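Long-range contact in lipoprotein (Mycoplasma mycoides subsp. capri, PDB 7ADK), which probably acts as a lipoprotein protease, its DUF31 peptidase region belonging to the chymotrypsin-like PA clan: residues B[694-706]-B[742-754]. Numbering follows the deposited sequence.
Sequences GNFFSYQIGYRSF and NYGLEILPRFYAP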
ATOM      1  N   GLY B 694      -3.612 -16.470  17.765  1.00 67.27           N
ATOM      2  CA  GLY B 694      -4.474 -15.307  17.575  1.00 67.27           C
ATOM      3  C   GLY B 694      -4.157 -14.182  18.565  1.00 67.27           C
ATOM      4  O   GLY B 694      -3.087 -14.135  19.171  1.00 67.27           O
ATOM      5  N   ASN B 695      -5.102 -13.268  18.732  1.00 65.95           N
ATOM      6  CA  ASN B 695      -5.120 -12.300  19.824  1.00 65.95           C
ATOM      7  C   ASN B 695      -6.426 -12.437  20.619  1.00 65.95           C
ATOM      8  O   ASN B 695      -7.149 -13.419  20.460  1.00 65.95           O
ATOM      9  CB  ASN B 695      -4.788 -10.893  19.282  1.00 65.95           C
ATOM     10  CG  ASN B 695      -3.380 -10.760  18.724  1.00 65.95           C
ATOM     11  OD1 ASN B 695      -3.163 -10.169  17.687  1.00 65.95           O
ATOM     12  ND2 ASN B 695      -2.354 -11.295  19.349  1.00 65.95           N
ATOM     13  N   PHE B 696      -6.686 -11.510  21.534  1.00 65.72           N
ATOM     14  CA  PHE B 696      -7.604 -11.724  22.650  1.00 65.72           C
ATOM     15  C   PHE B 696      -8.635 -10.597  22.770  1.00 65.72           C
ATOM     16  O   PHE B 696      -8.890  -9.848  21.826  1.00 65.72           O
ATOM     17  CB  PHE B 696      -6.757 -11.904  23.921  1.00 65.72           C
ATOM     18  CG  PHE B 696      -5.632 -12.911  23.796  1.00 65.72           C
ATOM     19  CD1 PHE B 696      -5.904 -14.280  23.951  1.00 65.72           C
ATOM     20  CD2 PHE B 696      -4.323 -12.487  23.492  1.00 65.72           C
ATOM     21  CE1 PHE B 696      -4.877 -15.220  23.788  1.00 65.72           C
ATOM     22  CE2 PHE B 696      -3.295 -13.428  23.335  1.00 65.72           C
ATOM     23  CZ  PHE B 696      -3.578 -14.797  23.475  1.00 65.72           C
ATOM     24  N   PHE B 697      -9.244 -10.475  23.943  1.00 63.08           N
ATOM     25  CA  PHE B 697     -10.139  -9.387  24.314  1.00 63.08           C
ATOM     26  C   PHE B 697      -9.425  -8.065  24.658  1.00 63.08           C
ATOM     27  O   PHE B 697      -8.303  -8.036  25.150  1.00 63.08           O
ATOM     28  CB  PHE B 697     -11.006  -9.867  25.472  1.00 63.08           C
ATOM     29  CG  PHE B 697     -11.781 -11.152  25.246  1.00 63.08           C
ATOM     30  CD1 PHE B 697     -12.653 -11.269  24.150  1.00 63.08           C
ATOM     31  CD2 PHE B 697     -11.664 -12.213  26.159  1.00 63.08           C
ATOM     32  CE1 PHE B 697     -13.388 -12.447  23.959  1.00 63.08           C
ATOM     33  CE2 PHE B 697     -12.447 -13.361  25.997  1.00 63.08           C
ATOM     34  CZ  PHE B 697     -13.296 -13.478  24.892  1.00 63.08           C
ATOM     35  N   SER B 698     -10.091  -6.952  24.383  1.00 68.13           N
ATOM     36  CA  SER B 698      -9.622  -5.585  24.583  1.00 68.13           C
ATOM     37  C   SER B 698      -9.849  -5.076  26.011  1.00 68.13           C
ATOM     38  O   SER B 698     -10.928  -5.227  26.576  1.00 68.13           O
ATOM     39  CB  SER B 698     -10.378  -4.700  23.604  1.00 68.13           C
ATOM     40  OG  SER B 698      -9.889  -3.394  23.615  1.00 68.13           O
ATOM     41  N   TYR B 699      -8.866  -4.395  26.596  1.00 72.00           N
ATOM     42  CA  TYR B 699      -8.970  -3.707  27.891  1.00 72.00           C
ATOM     43  C   TYR B 699      -9.527  -2.273  27.709  1.00 72.00           C
ATOM     44  O   TYR B 699      -9.116  -1.337  28.385  1.00 72.00           O
ATOM     45  CB  TYR B 699      -7.618  -3.770  28.644  1.00 72.00           C
ATOM     46  CG  TYR B 699      -7.183  -5.109  29.235  1.00 72.00           C
ATOM     47  CD1 TYR B 699      -7.029  -6.255  28.427  1.00 72.00           C
ATOM     48  CD2 TYR B 699      -6.864  -5.202  30.606  1.00 72.00           C
ATOM     49  CE1 TYR B 699      -6.588  -7.471  28.980  1.00 72.00           C
ATOM     50  CE2 TYR B 699      -6.399  -6.409  31.161  1.00 72.00           C
ATOM     51  CZ  TYR B 699      -6.265  -7.551  30.347  1.00 72.00           C
ATOM     52  OH  TYR B 699      -5.774  -8.701  30.867  1.00 72.00           O
ATOM     53  N   GLN B 700     -10.455  -2.056  26.779  1.00 71.66           N
ATOM     54  CA  GLN B 700     -11.233  -0.817  26.661  1.00 71.66           C
ATOM     55  C   GLN B 700     -12.297  -0.719  27.775  1.00 71.66           C
ATOM     56  O   GLN B 700     -13.057  -1.663  27.983  1.00 71.66           O
ATOM     57  CB  GLN B 700     -11.873  -0.746  25.263  1.00 71.66           C
ATOM     58  CG  GLN B 700     -11.853   0.657  24.653  1.00 71.66           C
ATOM     59  CD  GLN B 700     -12.859   1.615  25.246  1.00 71.66           C
ATOM     60  OE1 GLN B 700     -14.047   1.373  25.284  1.00 71.66           O
ATOM     61  NE2 GLN B 700     -12.439   2.756  25.718  1.00 71.66           N
ATOM     62  N   ILE B 701     -12.362   0.402  28.506  1.00 67.33           N
ATOM     63  CA  ILE B 701     -13.325   0.576  29.606  1.00 67.33           C
ATOM     64  C   ILE B 701     -14.719   0.955  29.094  1.00 67.33           C
ATOM     65  O   ILE B 701     -15.723   0.472  29.606  1.00 67.33           O
ATOM     66  CB  ILE B 701     -12.798   1.622  30.612  1.00 67.33           C
ATOM     67  CG1 ILE B 701     -11.477   1.203  31.281  1.00 67.33           C
ATOM     68  CG2 ILE B 701     -13.840   2.007  31.670  1.00 67.33           C
ATOM     69  CD1 ILE B 701     -11.570   0.052  32.262  1.00 67.33           C
ATOM     70  N   GLY B 702     -14.804   1.810  28.077  1.00 67.62           N
ATOM     71  CA  GLY B 702     -16.052   2.424  27.634  1.00 67.62           C
ATOM     72  C   GLY B 702     -17.104   1.437  27.163  1.00 67.62           C
ATOM     73  O   GLY B 702     -18.255   1.522  27.574  1.00 67.62           O
ATOM     74  N   TYR B 703     -16.732   0.499  26.297  1.00 65.78           N
ATOM     75  CA  TYR B 703     -17.647  -0.518  25.777  1.00 65.78           C
ATOM     76  C   TYR B 703     -17.918  -1.693  26.733  1.00 65.78           C
ATOM     77  O   TYR B 703     -18.914  -2.392  26.553  1.00 65.78           O
ATOM     78  CB  TYR B 703     -17.101  -1.032  24.444  1.00 65.78           C
ATOM     79  CG  TYR B 703     -17.179  -0.070  23.278  1.00 65.78           C
ATOM     80  CD1 TYR B 703     -18.414   0.500  22.940  1.00 65.78           C
ATOM     81  CD2 TYR B 703     -16.054   0.199  22.485  1.00 65.78           C
ATOM     82  CE1 TYR B 703     -18.529   1.358  21.836  1.00 65.78           C
ATOM     83  CE2 TYR B 703     -16.163   1.052  21.373  1.00 65.78           C
ATOM     84  CZ  TYR B 703     -17.398   1.645  21.052  1.00 65.78           C
ATOM     85  OH  TYR B 703     -17.498   2.504  20.008  1.00 65.78           O
ATOM     86  N   ARG B 704     -17.060  -1.957  27.724  1.00 67.29           N
ATOM     87  CA  ARG B 704     -17.207  -3.103  28.631  1.00 67.29           C
ATOM     88  C   ARG B 704     -18.414  -2.966  29.560  1.00 67.29           C
ATOM     89  O   ARG B 704     -18.549  -1.980  30.277  1.00 67.29           O
ATOM     90  CB  ARG B 704     -15.915  -3.280  29.438  1.00 67.29           C
ATOM     91  CG  ARG B 704     -15.809  -4.643  30.133  1.00 67.29           C
ATOM     92  CD  ARG B 704     -14.762  -4.629  31.245  1.00 67.29           C
ATOM     93  NE  ARG B 704     -13.473  -4.086  30.796  1.00 67.29           N
ATOM     94  CZ  ARG B 704     -12.346  -4.069  31.474  1.00 67.29           C
ATOM     95  NH1 ARG B 704     -12.194  -4.659  32.613  1.00 67.29           N
ATOM     96  NH2 ARG B 704     -11.308  -3.464  30.990  1.00 67.29           N
ATOM     97  N   SER B 705     -19.221  -4.018  29.652  1.00 67.81           N
ATOM     98  CA  SER B 705     -20.290  -4.155  30.654  1.00 67.81           C
ATOM     99  C   SER B 705     -19.849  -5.009  31.840  1.00 67.81           C
ATOM    100  O   SER B 705     -20.048  -4.605  32.985  1.00 67.81           O
ATOM    101  CB  SER B 705     -21.569  -4.723  30.031  1.00 67.81           C
ATOM    102  OG  SER B 705     -22.637  -4.863  30.943  1.00 67.81           O
ATOM    103  N   PHE B 706     -19.288  -6.198  31.597  1.00 69.99           N
ATOM    104  CA  PHE B 706     -18.945  -7.145  32.655  1.00 69.99           C
ATOM    105  C   PHE B 706     -17.537  -6.866  33.166  1.00 69.99           C
ATOM    106  O   PHE B 706     -16.535  -7.157  32.524  1.00 69.99           O
ATOM    107  CB  PHE B 706     -19.116  -8.570  32.144  1.00 69.99           C
ATOM    108  CG  PHE B 706     -20.537  -8.871  31.730  1.00 69.99           C
ATOM    109  CD1 PHE B 706     -21.552  -8.996  32.696  1.00 69.99           C
ATOM    110  CD2 PHE B 706     -20.863  -8.946  30.365  1.00 69.99           C
ATOM    111  CE1 PHE B 706     -22.875  -9.199  32.285  1.00 69.99           C
ATOM    112  CE2 PHE B 706     -22.181  -9.182  29.960  1.00 69.99           C
ATOM    113  CZ  PHE B 706     -23.192  -9.306  30.923  1.00 69.99           C
ATOM    114  N   ASN B 742     -29.677  -2.043  19.032  1.00 71.25           N
ATOM    115  CA  ASN B 742     -28.685  -3.106  19.163  1.00 71.25           C
ATOM    116  C   ASN B 742     -28.823  -3.839  20.517  1.00 71.25           C
ATOM    117  O   ASN B 742     -28.895  -3.227  21.581  1.00 71.25           O
ATOM    118  CB  ASN B 742     -27.280  -2.515  18.996  1.00 71.25           C
ATOM    119  CG  ASN B 742     -26.749  -2.523  17.580  1.00 71.25           C
ATOM    120  OD1 ASN B 742     -25.935  -3.355  17.221  1.00 71.25           O
ATOM    121  ND2 ASN B 742     -27.125  -1.593  16.744  1.00 71.25           N
ATOM    122  N   TYR B 743     -28.822  -5.166  20.482  1.00 68.91           N
ATOM    123  CA  TYR B 743     -29.041  -6.077  21.596  1.00 68.91           C
ATOM    124  C   TYR B 743     -28.188  -7.356  21.502  1.00 68.91           C
ATOM    125  O   TYR B 743     -27.776  -7.774  20.420  1.00 68.91           O
ATOM    126  CB  TYR B 743     -30.538  -6.413  21.632  1.00 68.91           C
ATOM    127  CG  TYR B 743     -30.902  -7.450  22.669  1.00 68.91           C
ATOM    128  CD1 TYR B 743     -31.030  -7.100  24.020  1.00 68.91           C
ATOM    129  CD2 TYR B 743     -31.007  -8.796  22.298  1.00 68.91           C
ATOM    130  CE1 TYR B 743     -31.269  -8.077  24.995  1.00 68.91           C
ATOM    131  CE2 TYR B 743     -31.222  -9.779  23.267  1.00 68.91           C
ATOM    132  CZ  TYR B 743     -31.376  -9.419  24.616  1.00 68.91           C
ATOM    133  OH  TYR B 743     -31.689 -10.367  25.523  1.00 68.91           O
ATOM    134  N   GLY B 744     -27.958  -8.018  22.631  1.00 63.40           N
ATOM    135  CA  GLY B 744     -27.312  -9.326  22.744  1.00 63.40           C
ATOM    136  C   GLY B 744     -25.963  -9.302  23.459  1.00 63.40           C
ATOM    137  O   GLY B 744     -25.485  -8.247  23.876  1.00 63.40           O
ATOM    138  N   LEU B 745     -25.356 -10.476  23.625  1.00 59.03           N
ATOM    139  CA  LEU B 745     -23.991 -10.609  24.131  1.00 59.03           C
ATOM    140  C   LEU B 745     -23.013 -10.171  23.041  1.00 59.03           C
ATOM    141  O   LEU B 745     -23.146 -10.600  21.894  1.00 59.03           O
ATOM    142  CB  LEU B 745     -23.755 -12.060  24.580  1.00 59.03           C
ATOM    143  CG  LEU B 745     -22.319 -12.387  25.032  1.00 59.03           C
ATOM    144  CD1 LEU B 745     -21.919 -11.618  26.275  1.00 59.03           C
ATOM    145  CD2 LEU B 745     -22.201 -13.868  25.346  1.00 59.03           C
ATOM    146  N   GLU B 746     -22.023  -9.354  23.374  1.00 60.38           N
ATOM    147  CA  GLU B 746     -21.040  -8.858  22.418  1.00 60.38           C
ATOM    148  C   GLU B 746     -19.613  -8.824  22.972  1.00 60.38           C
ATOM    149  O   GLU B 746     -19.381  -8.826  24.177  1.00 60.38           O
ATOM    150  CB  GLU B 746     -21.454  -7.497  21.839  1.00 60.38           C
ATOM    151  CG  GLU B 746     -22.759  -7.560  21.044  1.00 60.38           C
ATOM    152  CD  GLU B 746     -23.031  -6.369  20.121  1.00 60.38           C
ATOM    153  OE1 GLU B 746     -22.276  -5.382  20.108  1.00 60.38           O
ATOM    154  OE2 GLU B 746     -24.058  -6.393  19.416  1.00 60.38           O
ATOM    155  N   ILE B 747     -18.662  -8.832  22.044  1.00 59.16           N
ATOM    156  CA  ILE B 747     -17.229  -9.035  22.245  1.00 59.16           C
ATOM    157  C   ILE B 747     -16.446  -7.827  21.725  1.00 59.16           C
ATOM    158  O   ILE B 747     -16.825  -7.255  20.708  1.00 59.16           O
ATOM    159  CB  ILE B 747     -16.816 -10.322  21.507  1.00 59.16           C
ATOM    160  CG1 ILE B 747     -17.595 -11.574  21.957  1.00 59.16           C
ATOM    161  CG2 ILE B 747     -15.318 -10.573  21.583  1.00 59.16           C
ATOM    162  CD1 ILE B 747     -17.476 -11.940  23.424  1.00 59.16           C
ATOM    163  N   LEU B 748     -15.365  -7.448  22.406  1.00 63.42           N
ATOM    164  CA  LEU B 748     -14.419  -6.415  21.976  1.00 63.42           C
ATOM    165  C   LEU B 748     -13.057  -7.046  21.593  1.00 63.42           C
ATOM    166  O   LEU B 748     -12.215  -7.261  22.465  1.00 63.42           O
ATOM    167  CB  LEU B 748     -14.249  -5.315  23.043  1.00 63.42           C
ATOM    168  CG  LEU B 748     -15.439  -4.392  23.357  1.00 63.42           C
ATOM    169  CD1 LEU B 748     -15.967  -3.721  22.100  1.00 63.42           C
ATOM    170  CD2 LEU B 748     -16.606  -5.041  24.090  1.00 63.42           C
ATOM    171  N   PRO B 749     -12.824  -7.352  20.310  1.00 63.81           N
ATOM    172  CA  PRO B 749     -11.526  -7.755  19.780  1.00 63.81           C
ATOM    173  C   PRO B 749     -10.392  -6.747  20.008  1.00 63.81           C
ATOM    174  O   PRO B 749     -10.574  -5.541  19.824  1.00 63.81           O
ATOM    175  CB  PRO B 749     -11.788  -7.947  18.286  1.00 63.81           C
ATOM    176  CG  PRO B 749     -13.057  -7.177  17.983  1.00 63.81           C
ATOM    177  CD  PRO B 749     -13.825  -7.437  19.255  1.00 63.81           C
ATOM    178  N   ARG B 750      -9.202  -7.248  20.372  1.00 65.25           N
ATOM    179  CA  ARG B 750      -8.034  -6.448  20.801  1.00 65.25           C
ATOM    180  C   ARG B 750      -7.473  -5.467  19.764  1.00 65.25           C
ATOM    181  O   ARG B 750      -7.412  -4.275  20.048  1.00 65.25           O
ATOM    182  CB  ARG B 750      -6.936  -7.390  21.317  1.00 65.25           C
ATOM    183  CG  ARG B 750      -5.679  -6.684  21.824  1.00 65.25           C
ATOM    184  CD  ARG B 750      -4.627  -7.707  22.239  1.00 65.25           C
ATOM    185  NE  ARG B 750      -3.432  -7.058  22.772  1.00 65.25           N
ATOM    186  CZ  ARG B 750      -2.236  -7.580  22.924  1.00 65.25           C
ATOM    187  NH1 ARG B 750      -1.969  -8.824  22.684  1.00 65.25           N
ATOM    188  NH2 ARG B 750      -1.264  -6.836  23.327  1.00 65.25           N
ATOM    189  N   PHE B 751      -7.009  -5.966  18.618  1.00 61.95           N
ATOM    190  CA  PHE B 751      -6.276  -5.193  17.609  1.00 61.95           C
ATOM    191  C   PHE B 751      -7.109  -5.054  16.331  1.00 61.95           C
ATOM    192  O   PHE B 751      -6.709  -5.546  15.283  1.00 61.95           O
ATOM    193  CB  PHE B 751      -4.908  -5.857  17.325  1.00 61.95           C
ATOM    194  CG  PHE B 751      -3.800  -5.775  18.368  1.00 61.95           C
ATOM    195  CD1 PHE B 751      -3.619  -4.629  19.167  1.00 61.95           C
ATOM    196  CD2 PHE B 751      -2.852  -6.811  18.429  1.00 61.95           C
ATOM    197  CE1 PHE B 751      -2.502  -4.523  20.011  1.00 61.95           C
ATOM    198  CE2 PHE B 751      -1.743  -6.710  19.282  1.00 61.95           C
ATOM    199  CZ  PHE B 751      -1.557  -5.557  20.059  1.00 61.95           C
ATOM    200  N   TYR B 752      -8.291  -4.432  16.370  1.00 56.86           N
ATOM    201  CA  TYR B 752      -9.216  -4.519  15.229  1.00 56.86           C
ATOM    202  C   TYR B 752     -10.171  -3.337  15.068  1.00 56.86           C
ATOM    203  O   TYR B 752     -11.353  -3.399  15.406  1.00 56.86           O
ATOM    204  CB  TYR B 752      -9.965  -5.845  15.315  1.00 56.86           C
ATOM    205  CG  TYR B 752     -10.485  -6.409  14.003  1.00 56.86           C
ATOM    206  CD1 TYR B 752      -9.608  -6.703  12.944  1.00 56.86           C
ATOM    207  CD2 TYR B 752     -11.848  -6.677  13.851  1.00 56.86           C
ATOM    208  CE1 TYR B 752     -10.101  -7.214  11.729  1.00 56.86           C
ATOM    209  CE2 TYR B 752     -12.348  -7.182  12.644  1.00 56.86           C
ATOM    210  CZ  TYR B 752     -11.479  -7.443  11.576  1.00 56.86           C
ATOM    211  OH  TYR B 752     -12.003  -7.876  10.408  1.00 56.86           O
ATOM    212  N   ALA B 753      -9.669  -2.263  14.467  1.00 56.04           N
ATOM    213  CA  ALA B 753     -10.482  -1.159  13.981  1.00 56.04           C
ATOM    214  C   ALA B 753     -10.301  -0.927  12.460  1.00 56.04           C
ATOM    215  O   ALA B 753      -9.790   0.110  12.039  1.00 56.04           O
ATOM    216  CB  ALA B 753     -10.201   0.052  14.865  1.00 56.04           C
ATOM    217  N   PRO B 754     -10.684  -1.891  11.602  1.00 57.80           N
ATOM    218  CA  PRO B 754     -10.645  -1.757  10.148  1.00 57.80           C
ATOM    219  C   PRO B 754     -11.708  -0.772   9.631  1.00 57.80           C
ATOM    220  O   PRO B 754     -12.879  -1.100   9.442  1.00 57.80           O
ATOM    221  CB  PRO B 754     -10.864  -3.172   9.617  1.00 57.80           C
ATOM    222  CG  PRO B 754     -11.724  -3.819  10.686  1.00 57.80           C
ATOM    223  CD  PRO B 754     -11.136  -3.226  11.952  1.00 57.80           C
TER
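Ser698 N donates to Leu748 O at 2.9 Å. Arg750 N donates to Phe696 O at 3.0 Å, with a more bent N-H...O angle of 136°. Between these bonds Phe697 and Pro749 form a single bridge with the bond pattern of an antiparallel non-hydrogen-bonded pair, where the two chains cross steeply. Leu748 O also receives a CA-H...O contact from Phe697.

The close packing lies around this bridge, where Phe697, Ser698, Ile747, Leu748 and Arg750 are buried. Ser698 CB rests 4.0 Å from Leu748 CB. The edge of the Phe697 ring meets the Ile747 branch methyl, CE1 to CG2 at 3.6 Å. Arg750 CG is anti to the backbone N (chi1 -179°), and the extended chain carries the guanidinium to Phe751, whose CZ lies over one face, offset toward the rim. Arg750 NE donates to Lys255 O.

Tyr703 and Asn695 are partly exposed. Leu748 CD1 comes against Tyr703 CB at 3.7 Å, the side chains crossing at about a right angle. Tyr703 N donates to Gln700 OE1 within the same turn. Packing is looser at Phe706 CE2 and Leu745 CD1, 4.4 Å apart. Asn695 OD1 lies 3.5 Å from Phe751 CD2, at the ring edge, with amide and ring planes 87° apart.

The contact joins the loop between helix 688-691 and strand 712-714 to the end of strand 737-747. Helix 176-192 packs on Tyr699 and Ile701, strand 769-778 on Pro749, and strand 712-714 on Ile747 and Leu748.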